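Local coordinates for protein beta-N-acetylhexosaminidase (PDB 3RCN) that probably removes terminal non-reducing N-acetyl-D-hexosamine residues from N-acetyl-beta-D-hexosaminides by hydrolysis, as a glycoside hydrolase of family 20, at residues G20-L26 against G124-V130; Y407-Q412 against F469-L475; R411-D416 against W531-Y535. All coordinates share one frame; numbering follows the deposited sequence.

Contact 1: G20-L26 against G124-V130; sequences GTGELEL and GWSVPRV
L24 and V127 form an antiparallel hydrogen-bonded pair: L24 N to V127 O is 2.9 Å, and V127 N to L24 O the same. Two residues on, L26 and W125 repeat it, L26 N reaching W125 O at 2.9 Å. At the other end R129 N donates to G22 O over 3.1 Å, and G20 N donates to R129 O. G22 sits at the corner with positive phi (88°), where a side chain would be jammed against the T21 carbonyl.

The side chain of R129 then runs back beside the corner. Its CG is anti to the carbonyl carbon (chi1 -71°) and the chain is extended to NE, which carries the guanidinium over the backbone of E23 and L24: L24 N stands 3.9 Å above the plane of the R129 group, over its centre. NH1 of R129 also makes a weak bond to T21 O. On the face bearing E23, E25, S126 and P128, S126 OG donates to the anti lone pair of E25 OE1 at 3.1 Å.

The face bearing L24, L26, W125 and V127 is apolar. V127 CG2 lies between the two leucines, 4.0 Å from L24 CB and 4.1 Å from L26 CG, crossing the L26 side chain at about a right angle. Beyond it L109 of helix 95-109 touches L26, W125 and V127, and W55 meets the W125 ring edge-to-face.

With strand 16-26 outermost in its sheet within the chain and the apolar face against helix 95-109, this is an edge-strand pairing of the N-terminal alpha-beta half sandwich, the family 20 domain 2 sheet.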
# COMPACT_ATOMS: atom_id res chain seq x y z
N GLY A 20 -34.91 8.78 11.52
CA GLY A 20 -35.71 9.95 11.83
C GLY A 20 -36.02 10.71 10.56
O GLY A 20 -36.00 10.14 9.46
N THR A 21 -36.30 11.99 10.69
CA THR A 21 -36.61 12.79 9.52
C THR A 21 -35.49 13.77 9.22
O THR A 21 -34.98 14.45 10.12
CB THR A 21 -37.94 13.55 9.70
OG1 THR A 21 -38.99 12.60 9.94
CG2 THR A 21 -38.27 14.36 8.45
N GLY A 22 -35.09 13.84 7.96
CA GLY A 22 -34.12 14.82 7.52
C GLY A 22 -32.65 14.44 7.64
O GLY A 22 -32.29 13.27 7.79
N GLU A 23 -31.82 15.47 7.57
CA GLU A 23 -30.37 15.36 7.53
C GLU A 23 -29.76 16.46 8.40
O GLU A 23 -30.16 17.62 8.31
CB GLU A 23 -29.88 15.56 6.09
CG GLU A 23 -30.44 14.58 5.06
CD GLU A 23 -29.44 13.49 4.67
OE1 GLU A 23 -28.23 13.68 4.88
OE2 GLU A 23 -29.87 12.44 4.15
N LEU A 24 -28.80 16.09 9.25
CA LEU A 24 -28.02 17.09 9.97
C LEU A 24 -26.81 17.41 9.13
O LEU A 24 -26.11 16.50 8.68
CB LEU A 24 -27.58 16.56 11.33
CG LEU A 24 -26.58 17.45 12.06
CD1 LEU A 24 -27.27 18.67 12.63
CD2 LEU A 24 -25.91 16.68 13.16
N GLU A 25 -26.56 18.70 8.91
CA GLU A 25 -25.45 19.13 8.08
C GLU A 25 -24.23 19.45 8.93
O GLU A 25 -24.32 20.19 9.91
CB GLU A 25 -25.82 20.36 7.25
CG GLU A 25 -26.16 20.07 5.80
CD GLU A 25 -27.62 20.33 5.49
OE1 GLU A 25 -28.34 19.36 5.17
OE2 GLU A 25 -28.04 21.51 5.56
N LEU A 26 -23.09 18.90 8.53
CA LEU A 26 -21.83 19.17 9.20
C LEU A 26 -20.99 20.08 8.34
O LEU A 26 -20.70 19.77 7.19
CB LEU A 26 -21.06 17.88 9.42
CG LEU A 26 -21.77 16.70 10.08
CD1 LEU A 26 -20.82 15.54 10.11
CD2 LEU A 26 -22.26 17.05 11.47
N GLY A 124 -20.79 21.22 2.60
CA GLY A 124 -21.40 20.54 3.71
C GLY A 124 -21.50 19.06 3.40
O GLY A 124 -21.51 18.64 2.23
N TRP A 125 -21.55 18.26 4.45
CA TRP A 125 -21.85 16.86 4.31
C TRP A 125 -23.09 16.68 5.13
O TRP A 125 -23.38 17.48 6.01
CB TRP A 125 -20.75 15.98 4.87
CG TRP A 125 -19.44 16.07 4.18
CD1 TRP A 125 -18.81 17.20 3.76
CD2 TRP A 125 -18.59 14.98 3.83
NE1 TRP A 125 -17.61 16.88 3.17
CE2 TRP A 125 -17.45 15.52 3.20
CE3 TRP A 125 -18.67 13.59 3.99
CZ2 TRP A 125 -16.41 14.73 2.72
CZ3 TRP A 125 -17.63 12.81 3.52
CH2 TRP A 125 -16.51 13.38 2.90
N SER A 126 -23.83 15.63 4.84
CA SER A 126 -25.02 15.39 5.62
C SER A 126 -25.08 13.98 6.19
O SER A 126 -24.80 13.00 5.50
CB SER A 126 -26.25 15.70 4.79
OG SER A 126 -26.29 17.08 4.54
N VAL A 127 -25.45 13.90 7.47
CA VAL A 127 -25.77 12.64 8.11
C VAL A 127 -27.27 12.53 8.29
O VAL A 127 -27.88 13.36 8.95
CB VAL A 127 -25.12 12.54 9.50
CG1 VAL A 127 -23.85 11.72 9.43
CG2 VAL A 127 -24.84 13.93 10.05
N PRO A 128 -27.88 11.50 7.68
CA PRO A 128 -29.32 11.29 7.90
C PRO A 128 -29.60 11.14 9.40
O PRO A 128 -28.75 10.60 10.10
CB PRO A 128 -29.60 9.97 7.16
CG PRO A 128 -28.25 9.36 6.91
CD PRO A 128 -27.30 10.49 6.79
N ARG A 129 -30.74 11.61 9.87
CA ARG A 129 -31.02 11.51 11.30
C ARG A 129 -31.52 10.11 11.61
O ARG A 129 -32.53 9.66 11.08
CB ARG A 129 -32.02 12.58 11.75
CG ARG A 129 -31.43 13.98 11.76
CD ARG A 129 -32.30 14.96 12.53
NE ARG A 129 -31.75 16.31 12.51
CZ ARG A 129 -31.88 17.16 11.48
NH1 ARG A 129 -32.54 16.78 10.39
NH2 ARG A 129 -31.34 18.37 11.54
N VAL A 130 -30.78 9.42 12.48
CA VAL A 130 -31.10 8.04 12.84
C VAL A 130 -30.79 7.75 14.31
O VAL A 130 -30.06 8.50 14.97
CB VAL A 130 -30.28 7.02 12.02
CG1 VAL A 130 -30.53 7.19 10.55
CG2 VAL A 130 -28.80 7.15 12.33

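Contact 2: Y407-Q412 against F469-L475; sequences YLDHRQ and FAAFPRL
R474 pushes its guanidinium between Q412 and L408, and the tight part of the contact is this sandwich. Q412 CG stands 3.2 Å above the centre of the guanidinium plane, and the amide of Q412 stacks on the same group with the planes 12° apart. Against the opposite face lies L408 CD2, 3.9 Å above it and offset toward the rim. The R474 chain bends at chi3 (-68°), turning the flat group toward the 407-412 loop, where NH1 donates to H410 O at 2.8 Å, with a second, weak bond from NH2. NH2 also holds A470 O at 3.0 Å, so the arginine joins the end of helix 464-471 to the loop. NH1 has a further weak partner in T426 O.

Q412 is fixed separately: its NE2 donates to F469 O at 2.9 Å, the oxygen in the amide plane but NE2 itself above the F469 carbonyl plane. NE2 also bonds a glycerol, probably from the crystallisation liquor. One water accepts from R474 NE, at the edge of the guanidinium, and from R474 N, and donates to A470 O and Q412 OE1.

A methionine in place of R474 would probably leave the H410 carbonyl without its guanidinium donors, the water without its NE partner and the Q412 amide without the flat group it stacks on.

The looser side is apolar, where L408 CD1 only grazes L475 CD1 at 4.3 Å; Y407 and R411, partly exposed, barely touch the helices. The arrangement belongs to the alpha-beta barrel of family 20: the loop after strand 397-400 meets the helices following strand 449-456, with the Y407 side chain about 7 Å from that of E316, the predicted proton donor.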
# COMPACT_ATOMS: atom_id res chain seq x y z
N TYR A 407 -12.49 -20.91 4.58
CA TYR A 407 -11.16 -20.76 3.94
C TYR A 407 -11.26 -19.96 2.65
O TYR A 407 -11.87 -20.40 1.66
CB TYR A 407 -10.48 -22.11 3.70
CG TYR A 407 -9.82 -22.70 4.94
CD1 TYR A 407 -10.19 -22.28 6.21
CD2 TYR A 407 -8.82 -23.65 4.84
CE1 TYR A 407 -9.59 -22.80 7.34
CE2 TYR A 407 -8.20 -24.18 5.97
CZ TYR A 407 -8.60 -23.75 7.22
OH TYR A 407 -8.01 -24.26 8.35
N LEU A 408 -10.65 -18.77 2.65
CA LEU A 408 -10.85 -17.81 1.57
C LEU A 408 -9.87 -17.95 0.41
O LEU A 408 -10.00 -17.27 -0.60
CB LEU A 408 -10.82 -16.38 2.13
CG LEU A 408 -11.86 -16.05 3.20
CD1 LEU A 408 -11.72 -14.61 3.70
CD2 LEU A 408 -13.26 -16.30 2.65
N ASP A 409 -8.87 -18.81 0.56
CA ASP A 409 -8.03 -19.17 -0.57
C ASP A 409 -8.81 -20.07 -1.54
O ASP A 409 -8.39 -20.29 -2.67
CB ASP A 409 -6.71 -19.82 -0.11
CG ASP A 409 -6.93 -21.03 0.81
OD1 ASP A 409 -6.25 -22.06 0.59
OD2 ASP A 409 -7.74 -20.95 1.77
N HIS A 410 -9.97 -20.56 -1.11
CA HIS A 410 -10.76 -21.47 -1.94
C HIS A 410 -11.57 -20.72 -2.98
O HIS A 410 -12.12 -19.65 -2.69
CB HIS A 410 -11.70 -22.35 -1.12
CG HIS A 410 -11.00 -23.36 -0.27
ND1 HIS A 410 -11.67 -24.40 0.34
CD2 HIS A 410 -9.70 -23.47 0.10
CE1 HIS A 410 -10.81 -25.11 1.04
NE2 HIS A 410 -9.61 -24.57 0.91
N ARG A 411 -11.68 -21.33 -4.16
CA ARG A 411 -12.37 -20.76 -5.31
C ARG A 411 -13.80 -20.31 -5.01
O ARG A 411 -14.53 -20.97 -4.28
CB ARG A 411 -12.39 -21.78 -6.43
CG ARG A 411 -13.23 -23.00 -6.15
CD ARG A 411 -12.53 -24.22 -6.70
NE ARG A 411 -13.19 -25.47 -6.34
CZ ARG A 411 -13.84 -26.24 -7.19
NH1 ARG A 411 -13.92 -25.90 -8.47
NH2 ARG A 411 -14.40 -27.37 -6.78
N GLN A 412 -14.19 -19.17 -5.59
CA GLN A 412 -15.46 -18.52 -5.29
C GLN A 412 -16.59 -18.96 -6.20
O GLN A 412 -17.73 -18.55 -6.04
CB GLN A 412 -15.29 -17.00 -5.34
CG GLN A 412 -14.14 -16.56 -4.48
CD GLN A 412 -14.01 -15.06 -4.33
OE1 GLN A 412 -15.00 -14.36 -4.12
NE2 GLN A 412 -12.78 -14.57 -4.43
N PHE A 469 -8.63 -9.93 -3.87
CA PHE A 469 -9.55 -10.65 -4.71
C PHE A 469 -10.09 -11.84 -3.90
O PHE A 469 -11.29 -12.12 -3.89
CB PHE A 469 -8.82 -11.10 -5.98
CG PHE A 469 -9.65 -11.95 -6.89
CD1 PHE A 469 -9.71 -13.33 -6.71
CD2 PHE A 469 -10.38 -11.39 -7.92
CE1 PHE A 469 -10.48 -14.12 -7.54
CE2 PHE A 469 -11.15 -12.18 -8.75
CZ PHE A 469 -11.20 -13.54 -8.56
N ALA A 470 -9.19 -12.53 -3.21
CA ALA A 470 -9.55 -13.70 -2.43
C ALA A 470 -10.44 -13.31 -1.26
O ALA A 470 -11.47 -13.93 -1.02
CB ALA A 470 -8.31 -14.43 -1.92
N ALA A 471 -10.07 -12.25 -0.56
CA ALA A 471 -10.76 -11.90 0.68
C ALA A 471 -12.11 -11.27 0.44
O ALA A 471 -13.02 -11.42 1.26
CB ALA A 471 -9.88 -10.99 1.54
N PHE A 472 -12.26 -10.54 -0.65
CA PHE A 472 -13.51 -9.80 -0.85
C PHE A 472 -14.20 -10.17 -2.14
O PHE A 472 -13.54 -10.52 -3.12
CB PHE A 472 -13.25 -8.30 -0.80
CG PHE A 472 -12.83 -7.83 0.55
CD1 PHE A 472 -13.78 -7.58 1.53
CD2 PHE A 472 -11.49 -7.66 0.86
CE1 PHE A 472 -13.42 -7.16 2.79
CE2 PHE A 472 -11.11 -7.23 2.12
CZ PHE A 472 -12.07 -6.98 3.09
N PRO A 473 -15.54 -10.06 -2.17
CA PRO A 473 -16.53 -9.60 -1.18
C PRO A 473 -16.82 -10.54 0.02
O PRO A 473 -17.50 -10.11 0.95
CB PRO A 473 -17.79 -9.41 -2.04
CG PRO A 473 -17.67 -10.49 -3.07
CD PRO A 473 -16.20 -10.64 -3.36
N ARG A 474 -16.41 -11.80 -0.05
CA ARG A 474 -16.76 -12.78 0.99
C ARG A 474 -16.54 -12.31 2.43
O ARG A 474 -17.40 -12.49 3.27
CB ARG A 474 -16.03 -14.10 0.76
CG ARG A 474 -16.58 -14.87 -0.41
CD ARG A 474 -15.86 -16.17 -0.59
NE ARG A 474 -14.48 -15.97 -1.01
CZ ARG A 474 -13.64 -16.97 -1.27
NH1 ARG A 474 -14.03 -18.23 -1.14
NH2 ARG A 474 -12.41 -16.69 -1.66
N LEU A 475 -15.40 -11.70 2.70
CA LEU A 475 -15.08 -11.21 4.03
C LEU A 475 -16.09 -10.14 4.52
O LEU A 475 -16.23 -9.92 5.73
CB LEU A 475 -13.66 -10.66 4.05
CG LEU A 475 -13.05 -10.41 5.43
CD1 LEU A 475 -13.30 -11.62 6.32
CD2 LEU A 475 -11.56 -10.12 5.32
O HOH W 1 -14.24 -13.17 -1.67

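Contact 3: R411-D416 against W531-Y535; sequences RQADGD and WKRDY. With SO4 (sulfate ion), chain G.
R411 NH2 donates to R533 O at 2.9 Å, and the carbonyl oxygen lies at the edge of the guanidinium, in its plane. The K532 chain crosses the same arginine at about a right angle, extended beyond CG, and lays its methylenes over one guanidinium face: CB is 3.7 Å above the plane, offset toward the rim, and CD comes within 3.4 Å of R411 NH1. The straight K532 chain then carries NZ past the arginine to residues 415-416. There it makes a weak salt bridge of 3.3 Å to D416 OD2, on a poorly ordered aspartate, and a weak bond to G415 O.

A sulfate, probably from the crystallisation liquor, sits beside the side chains of R411 and K532. K532 NZ donates to its O1 at 3.0 Å and G415 N to its O2 at 3.2 Å, while R411 NH1 adds only a long, weak ion pair to O2.

The next shell sets these groups. With CG between the backbone N and the carbonyl carbon (chi1 67°) and a bend at chi2, R411 points its guanidinium at 532-533, and G423 O, its strongest polar partner, holds NE. G415 has positive phi (106°), where a side chain would be jammed against the D414 carbonyl.

R533 sends its own guanidinium away to E538 and E403, and D534 is the N-cap of helix 535-539. Backbone bonds join R411 to V422 and R533 to G423, so both segments lean on strand 422-423, which pairs in parallel with 531-532. This is a surface contact that joins residues 531-535, near the C terminus, to the loop after strand 397-400 of the catalytic barrel, the R533 side chain lying about 8 Å from that of E316, the predicted proton donor.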
# COMPACT_ATOMS: atom_id res chain seq x y z
N ARG A 411 -11.68 -21.33 -4.16
CA ARG A 411 -12.37 -20.76 -5.31
C ARG A 411 -13.80 -20.31 -5.01
O ARG A 411 -14.53 -20.97 -4.28
CB ARG A 411 -12.39 -21.78 -6.43
CG ARG A 411 -13.23 -23.00 -6.15
CD ARG A 411 -12.53 -24.22 -6.70
NE ARG A 411 -13.19 -25.47 -6.34
CZ ARG A 411 -13.84 -26.24 -7.19
NH1 ARG A 411 -13.92 -25.90 -8.47
NH2 ARG A 411 -14.40 -27.37 -6.78
N GLN A 412 -14.19 -19.17 -5.59
CA GLN A 412 -15.46 -18.52 -5.29
C GLN A 412 -16.59 -18.96 -6.20
O GLN A 412 -17.73 -18.55 -6.04
CB GLN A 412 -15.29 -17.00 -5.34
CG GLN A 412 -14.14 -16.56 -4.48
CD GLN A 412 -14.01 -15.06 -4.33
OE1 GLN A 412 -15.00 -14.36 -4.12
NE2 GLN A 412 -12.78 -14.57 -4.43
N ALA A 413 -16.26 -19.78 -7.19
CA ALA A 413 -17.29 -20.30 -8.08
C ALA A 413 -16.80 -21.59 -8.74
O ALA A 413 -15.61 -21.85 -8.79
CB ALA A 413 -17.65 -19.26 -9.13
N ASP A 414 -17.73 -22.38 -9.25
CA ASP A 414 -17.33 -23.56 -10.02
C ASP A 414 -16.78 -23.14 -11.38
O ASP A 414 -17.09 -22.05 -11.88
CB ASP A 414 -18.51 -24.50 -10.21
CG ASP A 414 -19.58 -23.92 -11.11
OD1 ASP A 414 -20.31 -24.71 -11.76
OD2 ASP A 414 -19.70 -22.68 -11.18
N GLY A 415 -15.95 -24.00 -11.97
CA GLY A 415 -15.51 -23.79 -13.33
C GLY A 415 -14.08 -23.32 -13.56
O GLY A 415 -13.28 -23.20 -12.63
N ASP A 416 -13.78 -23.07 -14.82
CA ASP A 416 -12.41 -22.79 -15.24
C ASP A 416 -12.05 -21.30 -15.36
O ASP A 416 -10.91 -20.96 -15.69
CB ASP A 416 -12.10 -23.54 -16.55
CG ASP A 416 -12.35 -25.04 -16.43
OD1 ASP A 416 -11.48 -25.83 -16.86
OD2 ASP A 416 -13.42 -25.44 -15.92
N TRP A 531 -6.13 -27.22 -7.92
CA TRP A 531 -6.61 -28.54 -7.51
C TRP A 531 -8.04 -28.43 -6.99
O TRP A 531 -8.27 -27.91 -5.90
CB TRP A 531 -5.68 -29.07 -6.42
CG TRP A 531 -5.85 -30.53 -6.15
CD1 TRP A 531 -6.33 -31.11 -5.01
CD2 TRP A 531 -5.55 -31.60 -7.05
NE1 TRP A 531 -6.34 -32.48 -5.15
CE2 TRP A 531 -5.86 -32.80 -6.39
CE3 TRP A 531 -5.04 -31.66 -8.35
CZ2 TRP A 531 -5.69 -34.05 -6.99
CZ3 TRP A 531 -4.86 -32.90 -8.94
CH2 TRP A 531 -5.18 -34.07 -8.26
N LYS A 532 -9.00 -29.01 -7.71
CA LYS A 532 -10.40 -28.80 -7.40
C LYS A 532 -10.97 -29.85 -6.47
O LYS A 532 -10.98 -31.03 -6.80
CB LYS A 532 -11.24 -28.77 -8.67
CG LYS A 532 -11.01 -27.60 -9.59
CD LYS A 532 -12.03 -27.61 -10.71
CE LYS A 532 -11.72 -26.53 -11.75
NZ LYS A 532 -12.68 -26.51 -12.89
N ARG A 533 -11.48 -29.42 -5.33
CA ARG A 533 -12.04 -30.35 -4.35
C ARG A 533 -13.56 -30.26 -4.27
O ARG A 533 -14.15 -29.21 -4.55
CB ARG A 533 -11.41 -30.13 -2.98
CG ARG A 533 -9.93 -30.46 -2.96
CD ARG A 533 -9.32 -30.12 -1.63
NE ARG A 533 -9.93 -30.88 -0.55
CZ ARG A 533 -9.58 -30.75 0.72
NH1 ARG A 533 -10.18 -31.49 1.65
NH2 ARG A 533 -8.64 -29.89 1.07
N ASP A 534 -14.18 -31.39 -3.94
CA ASP A 534 -15.63 -31.51 -3.76
C ASP A 534 -15.94 -32.13 -2.40
O ASP A 534 -15.61 -33.28 -2.13
CB ASP A 534 -16.25 -32.35 -4.88
CG ASP A 534 -17.72 -32.65 -4.64
OD1 ASP A 534 -18.38 -31.88 -3.90
OD2 ASP A 534 -18.21 -33.66 -5.19
N TYR A 535 -16.60 -31.36 -1.54
CA TYR A 535 -16.79 -31.76 -0.15
C TYR A 535 -17.57 -33.06 0.01
O TYR A 535 -17.27 -33.86 0.90
CB TYR A 535 -17.47 -30.66 0.67
CG TYR A 535 -17.56 -30.98 2.14
CD1 TYR A 535 -18.80 -31.14 2.77
CD2 TYR A 535 -16.41 -31.14 2.91
CE1 TYR A 535 -18.88 -31.44 4.12
CE2 TYR A 535 -16.48 -31.45 4.26
CZ TYR A 535 -17.72 -31.60 4.86
OH TYR A 535 -17.79 -31.90 6.20
S SO4 G . -16.23 -27.99 -11.26
O1 SO4 G . -15.36 -27.68 -12.40
O2 SO4 G . -16.63 -26.77 -10.56
O3 SO4 G . -17.42 -28.67 -11.74
O4 SO4 G . -15.51 -28.85 -10.32

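From the N terminus, contact 1 comes first: strand 16-26 meets strand 125-134, closing a loop of 97 residues at the edge of the N-terminal sheet. Its centre lies about 35 Å from that of contact 2 and 45 Å from that of contact 3, and it touches neither. The other two start from one stretch, sharing R411 and Q412, with centres about 12 Å apart. Contact 2 closes first, bringing the loop after strand 397-400 to helices 464-471 and 474-483; its loop lies largely within the longer one of contact 3, which draws the C-terminal tail at 531-535 onto the same barrel loop.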